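Local coordinates for protein death domain of pelle (Drosophila melanogaster, PDB 1D2Z) that forms the death domain through which the Pelle kinase binds Tube in the Toll receptor pathway that sets embryonic dorsoventral polarity, at residues V77-K85 / I96-Y107. Numbering follows the deposited sequence.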
ATOM      1  N   VAL A  77      -8.392 -11.850  -1.753  1.00 30.27           N
ATOM      2  CA  VAL A  77      -9.814 -12.089  -1.942  1.00 30.27           C
ATOM      3  C   VAL A  77     -10.368 -12.814  -0.715  1.00 29.82           C
ATOM      4  O   VAL A  77     -11.506 -12.578  -0.317  1.00 30.76           O
ATOM      5  CB  VAL A  77     -10.093 -12.915  -3.228  1.00 31.69           C
ATOM      6  CG1 VAL A  77     -11.576 -13.155  -3.384  1.00 31.60           C
ATOM      7  CG2 VAL A  77      -9.580 -12.174  -4.446  1.00 31.89           C
ATOM      8  N   GLN A  78      -9.560 -13.672  -0.098  1.00 30.50           N
ATOM      9  CA  GLN A  78     -10.022 -14.385   1.091  1.00 31.28           C
ATOM     10  C   GLN A  78     -10.319 -13.396   2.222  1.00 31.27           C
ATOM     11  O   GLN A  78     -11.334 -13.514   2.909  1.00 32.15           O
ATOM     12  CB  GLN A  78      -9.001 -15.429   1.551  1.00 33.28           C
ATOM     13  CG  GLN A  78      -9.493 -16.255   2.733  1.00 36.97           C
ATOM     14  CD  GLN A  78      -8.503 -17.308   3.179  1.00 39.81           C
ATOM     15  OE1 GLN A  78      -8.047 -17.298   4.320  1.00 42.55           O
ATOM     16  NE2 GLN A  78      -8.179 -18.235   2.286  1.00 39.18           N
ATOM     17  N   THR A  79      -9.452 -12.402   2.389  1.00 29.16           N
ATOM     18  CA  THR A  79      -9.650 -11.398   3.431  1.00 29.87           C
ATOM     19  C   THR A  79     -10.911 -10.586   3.131  1.00 28.01           C
ATOM     20  O   THR A  79     -11.663 -10.242   4.040  1.00 27.09           O
ATOM     21  CB  THR A  79      -8.402 -10.498   3.586  1.00 29.39           C
ATOM     22  OG1 THR A  79      -7.285 -11.323   3.941  1.00 28.11           O
ATOM     23  CG2 THR A  79      -8.603  -9.456   4.688  1.00 29.74           C
ATOM     24  N   LEU A  80     -11.168 -10.349   1.845  1.00 29.27           N
ATOM     25  CA  LEU A  80     -12.363  -9.626   1.409  1.00 30.14           C
ATOM     26  C   LEU A  80     -13.595 -10.484   1.745  1.00 30.49           C
ATOM     27  O   LEU A  80     -14.618  -9.973   2.207  1.00 29.63           O
ATOM     28  CB  LEU A  80     -12.298  -9.359  -0.099  1.00 29.02           C
ATOM     29  CG  LEU A  80     -13.491  -8.626  -0.718  1.00 28.70           C
ATOM     30  CD1 LEU A  80     -13.626  -7.212  -0.117  1.00 29.57           C
ATOM     31  CD2 LEU A  80     -13.306  -8.552  -2.224  1.00 26.53           C
ATOM     32  N   PHE A  81     -13.473 -11.788   1.510  1.00 30.95           N
ATOM     33  CA  PHE A  81     -14.531 -12.756   1.801  1.00 32.80           C
ATOM     34  C   PHE A  81     -14.867 -12.687   3.302  1.00 35.11           C
ATOM     35  O   PHE A  81     -16.037 -12.595   3.683  1.00 35.16           O
ATOM     36  CB  PHE A  81     -14.040 -14.157   1.411  1.00 33.46           C
ATOM     37  CG  PHE A  81     -15.099 -15.229   1.468  1.00 37.81           C
ATOM     38  CD1 PHE A  81     -16.008 -15.389   0.421  1.00 37.07           C
ATOM     39  CD2 PHE A  81     -15.160 -16.108   2.548  1.00 38.18           C
ATOM     40  CE1 PHE A  81     -16.962 -16.415   0.448  1.00 37.15           C
ATOM     41  CE2 PHE A  81     -16.110 -17.139   2.586  1.00 40.25           C
ATOM     42  CZ  PHE A  81     -17.011 -17.290   1.532  1.00 38.05           C
ATOM     43  N   ALA A  82     -13.830 -12.668   4.142  1.00 34.30           N
ATOM     44  CA  ALA A  82     -13.997 -12.590   5.594  1.00 34.36           C
ATOM     45  C   ALA A  82     -14.677 -11.291   6.033  1.00 33.69           C
ATOM     46  O   ALA A  82     -15.476 -11.289   6.976  1.00 33.40           O
ATOM     47  CB  ALA A  82     -12.644 -12.742   6.296  1.00 36.24           C
ATOM     48  N   LEU A  83     -14.360 -10.188   5.354  1.00 32.74           N
ATOM     49  CA  LEU A  83     -14.970  -8.900   5.671  1.00 30.90           C
ATOM     50  C   LEU A  83     -16.461  -8.967   5.376  1.00 33.14           C
ATOM     51  O   LEU A  83     -17.283  -8.509   6.171  1.00 31.91           O
ATOM     52  CB  LEU A  83     -14.333  -7.771   4.859  1.00 29.66           C
ATOM     53  CG  LEU A  83     -14.991  -6.385   4.955  1.00 31.12           C
ATOM     54  CD1 LEU A  83     -14.966  -5.860   6.392  1.00 31.39           C
ATOM     55  CD2 LEU A  83     -14.286  -5.408   4.020  1.00 29.94           C
ATOM     56  N   PHE A  84     -16.804  -9.514   4.213  1.00 32.76           N
ATOM     57  CA  PHE A  84     -18.202  -9.655   3.826  1.00 34.08           C
ATOM     58  C   PHE A  84     -18.905 -10.530   4.867  1.00 34.01           C
ATOM     59  O   PHE A  84     -20.015 -10.220   5.306  1.00 31.63           O
ATOM     60  CB  PHE A  84     -18.315 -10.308   2.441  1.00 32.48           C
ATOM     61  CG  PHE A  84     -17.831  -9.442   1.310  1.00 32.50           C
ATOM     62  CD1 PHE A  84     -17.848  -8.053   1.415  1.00 27.36           C
ATOM     63  CD2 PHE A  84     -17.395 -10.021   0.117  1.00 31.68           C
ATOM     64  CE1 PHE A  84     -17.445  -7.250   0.343  1.00 27.86           C
ATOM     65  CE2 PHE A  84     -16.991  -9.230  -0.959  1.00 30.94           C
ATOM     66  CZ  PHE A  84     -17.015  -7.842  -0.847  1.00 26.57           C
ATOM     67  N   LYS A  85     -18.227 -11.597   5.283  1.00 35.86           N
ATOM     68  CA  LYS A  85     -18.775 -12.524   6.271  1.00 40.23           C
ATOM     69  C   LYS A  85     -19.081 -11.809   7.585  1.00 41.28           C
ATOM     70  O   LYS A  85     -20.147 -12.010   8.172  1.00 40.46           O
ATOM     71  CB  LYS A  85     -17.808 -13.686   6.514  1.00 40.95           C
ATOM     72  CG  LYS A  85     -18.333 -14.745   7.479  1.00 43.26           C
ATOM     73  CD  LYS A  85     -17.315 -15.855   7.693  1.00 44.29           C
ATOM     74  CE  LYS A  85     -17.833 -16.927   8.658  1.00 46.96           C
ATOM     75  NZ  LYS A  85     -18.014 -16.433  10.056  1.00 47.16           N
ATOM     76  N   ILE A  96     -17.948 -13.849  -5.104  1.00 31.02           N
ATOM     77  CA  ILE A  96     -16.514 -14.121  -5.160  1.00 31.04           C
ATOM     78  C   ILE A  96     -16.140 -15.527  -4.688  1.00 32.61           C
ATOM     79  O   ILE A  96     -14.961 -15.818  -4.480  1.00 30.45           O
ATOM     80  CB  ILE A  96     -15.687 -13.090  -4.336  1.00 32.99           C
ATOM     81  CG1 ILE A  96     -16.167 -13.045  -2.883  1.00 29.90           C
ATOM     82  CG2 ILE A  96     -15.747 -11.721  -4.992  1.00 28.64           C
ATOM     83  CD1 ILE A  96     -15.209 -12.303  -1.950  1.00 31.83           C
ATOM     84  N   LYS A  97     -17.131 -16.410  -4.567  1.00 30.98           N
ATOM     85  CA  LYS A  97     -16.878 -17.775  -4.103  1.00 34.24           C
ATOM     86  C   LYS A  97     -15.894 -18.547  -4.971  1.00 32.96           C
ATOM     87  O   LYS A  97     -15.141 -19.376  -4.470  1.00 32.00           O
ATOM     88  CB  LYS A  97     -18.186 -18.570  -3.992  1.00 33.01           C
ATOM     89  CG  LYS A  97     -18.812 -18.950  -5.328  1.00 36.97           C
ATOM     90  CD  LYS A  97     -20.181 -19.603  -5.145  1.00 37.39           C
ATOM     91  CE  LYS A  97     -20.894 -19.792  -6.480  1.00 38.37           C
ATOM     92  NZ  LYS A  97     -20.129 -20.692  -7.407  1.00 41.44           N
ATOM     93  N   ASP A  98     -15.877 -18.236  -6.262  1.00 33.95           N
ATOM     94  CA  ASP A  98     -15.007 -18.924  -7.212  1.00 36.34           C
ATOM     95  C   ASP A  98     -13.523 -18.562  -7.120  1.00 37.58           C
ATOM     96  O   ASP A  98     -12.680 -19.229  -7.727  1.00 36.98           O
ATOM     97  CB  ASP A  98     -15.531 -18.710  -8.637  1.00 35.74           C
ATOM     98  CG  ASP A  98     -17.005 -19.087  -8.780  1.00 36.29           C
ATOM     99  OD1 ASP A  98     -17.422 -20.109  -8.192  1.00 35.60           O
ATOM    100  OD2 ASP A  98     -17.748 -18.360  -9.476  1.00 34.26           O
ATOM    101  N   TYR A  99     -13.205 -17.527  -6.343  1.00 38.46           N
ATOM    102  CA  TYR A  99     -11.822 -17.075  -6.169  1.00 38.00           C
ATOM    103  C   TYR A  99     -11.336 -17.325  -4.749  1.00 39.81           C
ATOM    104  O   TYR A  99     -10.317 -16.787  -4.313  1.00 39.82           O
ATOM    105  CB  TYR A  99     -11.717 -15.595  -6.516  1.00 35.89           C
ATOM    106  CG  TYR A  99     -12.050 -15.316  -7.958  1.00 36.13           C
ATOM    107  CD1 TYR A  99     -11.069 -15.404  -8.945  1.00 37.67           C
ATOM    108  CD2 TYR A  99     -13.352 -15.006  -8.344  1.00 33.22           C
ATOM    109  CE1 TYR A  99     -11.378 -15.196 -10.286  1.00 38.02           C
ATOM    110  CE2 TYR A  99     -13.673 -14.797  -9.679  1.00 36.67           C
ATOM    111  CZ  TYR A  99     -12.680 -14.894 -10.646  1.00 35.69           C
ATOM    112  OH  TYR A  99     -12.990 -14.700 -11.968  1.00 35.30           O
ATOM    113  N   VAL A 100     -12.089 -18.153  -4.039  1.00 40.23           N
ATOM    114  CA  VAL A 100     -11.802 -18.524  -2.662  1.00 43.50           C
ATOM    115  C   VAL A 100     -11.926 -20.047  -2.592  1.00 45.92           C
ATOM    116  O   VAL A 100     -12.570 -20.659  -3.450  1.00 44.67           O
ATOM    117  CB  VAL A 100     -12.829 -17.858  -1.708  1.00 45.11           C
ATOM    118  CG1 VAL A 100     -12.731 -18.428  -0.328  1.00 46.39           C
ATOM    119  CG2 VAL A 100     -12.606 -16.347  -1.662  1.00 45.12           C
ATOM    120  N   SER A 101     -11.283 -20.658  -1.598  1.00 48.17           N
ATOM    121  CA  SER A 101     -11.328 -22.109  -1.421  1.00 49.76           C
ATOM    122  C   SER A 101     -12.746 -22.612  -1.181  1.00 49.77           C
ATOM    123  O   SER A 101     -13.519 -21.995  -0.443  1.00 47.55           O
ATOM    124  CB  SER A 101     -10.431 -22.535  -0.256  1.00 49.98           C
ATOM    125  OG  SER A 101     -10.592 -23.914   0.022  1.00 54.28           O
ATOM    126  N   GLU A 102     -13.068 -23.745  -1.802  1.00 53.20           N
ATOM    127  CA  GLU A 102     -14.387 -24.367  -1.683  1.00 56.27           C
ATOM    128  C   GLU A 102     -14.759 -24.683  -0.238  1.00 56.30           C
ATOM    129  O   GLU A 102     -15.936 -24.694   0.113  1.00 55.36           O
ATOM    130  CB  GLU A 102     -14.447 -25.654  -2.510  1.00 58.35           C
ATOM    131  CG  GLU A 102     -14.238 -25.455  -4.001  1.00 63.17           C
ATOM    132  CD  GLU A 102     -14.321 -26.756  -4.795  1.00 66.60           C
ATOM    133  OE1 GLU A 102     -14.251 -27.849  -4.186  1.00 65.84           O
ATOM    134  OE2 GLU A 102     -14.452 -26.680  -6.036  1.00 68.31           O
ATOM    135  N   ASP A 103     -13.747 -24.940   0.587  1.00 58.20           N
ATOM    136  CA  ASP A 103     -13.946 -25.260   2.000  1.00 59.95           C
ATOM    137  C   ASP A 103     -14.568 -24.108   2.784  1.00 60.34           C
ATOM    138  O   ASP A 103     -15.003 -24.293   3.925  1.00 60.84           O
ATOM    139  CB  ASP A 103     -12.615 -25.652   2.649  1.00 63.24           C
ATOM    140  CG  ASP A 103     -11.939 -26.819   1.946  1.00 66.53           C
ATOM    141  OD1 ASP A 103     -12.650 -27.727   1.459  1.00 69.67           O
ATOM    142  OD2 ASP A 103     -10.691 -26.830   1.885  1.00 68.12           O
ATOM    143  N   LEU A 104     -14.604 -22.922   2.179  1.00 59.15           N
ATOM    144  CA  LEU A 104     -15.178 -21.744   2.831  1.00 57.86           C
ATOM    145  C   LEU A 104     -16.612 -21.460   2.381  1.00 57.28           C
ATOM    146  O   LEU A 104     -17.286 -20.596   2.940  1.00 56.37           O
ATOM    147  CB  LEU A 104     -14.294 -20.518   2.586  1.00 57.47           C
ATOM    148  CG  LEU A 104     -12.846 -20.639   3.077  1.00 57.72           C
ATOM    149  CD1 LEU A 104     -12.077 -19.379   2.736  1.00 59.45           C
ATOM    150  CD2 LEU A 104     -12.812 -20.891   4.577  1.00 56.61           C
ATOM    151  N   HIS A 105     -17.086 -22.220   1.396  1.00 55.30           N
ATOM    152  CA  HIS A 105     -18.433 -22.042   0.866  1.00 54.66           C
ATOM    153  C   HIS A 105     -19.550 -22.353   1.862  1.00 55.14           C
ATOM    154  O   HIS A 105     -20.714 -22.022   1.619  1.00 52.55           O
ATOM    155  CB  HIS A 105     -18.607 -22.854  -0.421  1.00 54.42           C
ATOM    156  CG  HIS A 105     -17.736 -22.387  -1.547  1.00 53.95           C
ATOM    157  ND1 HIS A 105     -17.773 -22.954  -2.803  1.00 54.07           N
ATOM    158  CD2 HIS A 105     -16.804 -21.406  -1.606  1.00 53.26           C
ATOM    159  CE1 HIS A 105     -16.902 -22.343  -3.586  1.00 55.29           C
ATOM    160  NE2 HIS A 105     -16.300 -21.399  -2.884  1.00 54.56           N
ATOM    161  N   LYS A 106     -19.188 -22.964   2.989  1.00 56.53           N
ATOM    162  CA  LYS A 106     -20.145 -23.307   4.041  1.00 59.11           C
ATOM    163  C   LYS A 106     -20.722 -22.059   4.706  1.00 58.07           C
ATOM    164  O   LYS A 106     -21.880 -22.042   5.124  1.00 57.22           O
ATOM    165  CB  LYS A 106     -19.466 -24.162   5.117  1.00 62.60           C
ATOM    166  CG  LYS A 106     -19.051 -25.538   4.647  1.00 68.44           C
ATOM    167  CD  LYS A 106     -18.225 -26.273   5.694  1.00 71.23           C
ATOM    168  CE  LYS A 106     -17.813 -27.653   5.189  1.00 72.82           C
ATOM    169  NZ  LYS A 106     -16.995 -28.408   6.183  1.00 73.19           N
ATOM    170  N   TYR A 107     -19.903 -21.014   4.788  1.00 57.58           N
ATOM    171  CA  TYR A 107     -20.297 -19.759   5.421  1.00 56.76           C
ATOM    172  C   TYR A 107     -21.214 -18.881   4.573  1.00 55.06           C
ATOM    173  O   TYR A 107     -21.787 -17.912   5.074  1.00 54.88           O
ATOM    174  CB  TYR A 107     -19.053 -18.963   5.813  1.00 58.95           C
ATOM    175  CG  TYR A 107     -18.001 -19.777   6.533  1.00 62.55           C
ATOM    176  CD1 TYR A 107     -18.311 -20.496   7.690  1.00 63.08           C
ATOM    177  CD2 TYR A 107     -16.690 -19.822   6.058  1.00 63.72           C
ATOM    178  CE1 TYR A 107     -17.334 -21.241   8.357  1.00 64.94           C
ATOM    179  CE2 TYR A 107     -15.710 -20.561   6.714  1.00 65.33           C
ATOM    180  CZ  TYR A 107     -16.035 -21.266   7.862  1.00 66.76           C
ATOM    181  OH  TYR A 107     -15.056 -21.986   8.511  1.00 68.90           O
TER
HETATM  182  O   HOH W   1      -9.070 -19.641   0.073  1.00 40.77           O
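Phe81 reaches from helix 77-86 into the C-terminal segment 96-107, its CG anti to the backbone N (chi1 -172°), and this tail wraps the ring. Val100 CG1 lies over one face. At the rim, Ile96 CD1 sits in the ring plane, 4.0 Å from Phe81 CD1, and on the far side of the ring Phe81 CE2 comes within 3.8 Å of Leu104 CB. The carbonyl oxygen Leu104 O also meets this edge, 3.6 Å from Phe81 CZ, so an electronegative atom faces ring hydrogens instead of the pi cloud. Cutting Phe81 back to an alanine is likely to open a gap among Ile96, Val100 and Leu104 and leave Leu104 CB and Val100 CG1 without the ring they pack on.

Ile96 points CD1 at the helix surface, touching the edge of Phe84 (Phe84 CE2 to Ile96 CD1, 3.7 Å) besides Leu80 and Val77. Val77 CG1 continues the apolar seam against Val100 CG2 at 3.8 Å. At the other end Lys85, extended through chi3, brings CE over the Tyr107 face, 28° off the ring normal, in a CH-pi contact; the turn at chi4 (-66°) then directs NZ, which lies too far from the ring for more than a weak cation-pi attraction. Gln78 NE2 donates to a water 2.8 Å away, which also accepts from Ser101 N.

The tail thus covers a flank of the six-helix death-domain bundle, while Leu149 of the neighbouring Tube chain also packs on Phe81. With direct polar bonds absent between the segments, cohesion rests on apolar shape fit, one water bridge and a lysine whose methylenes do the touching.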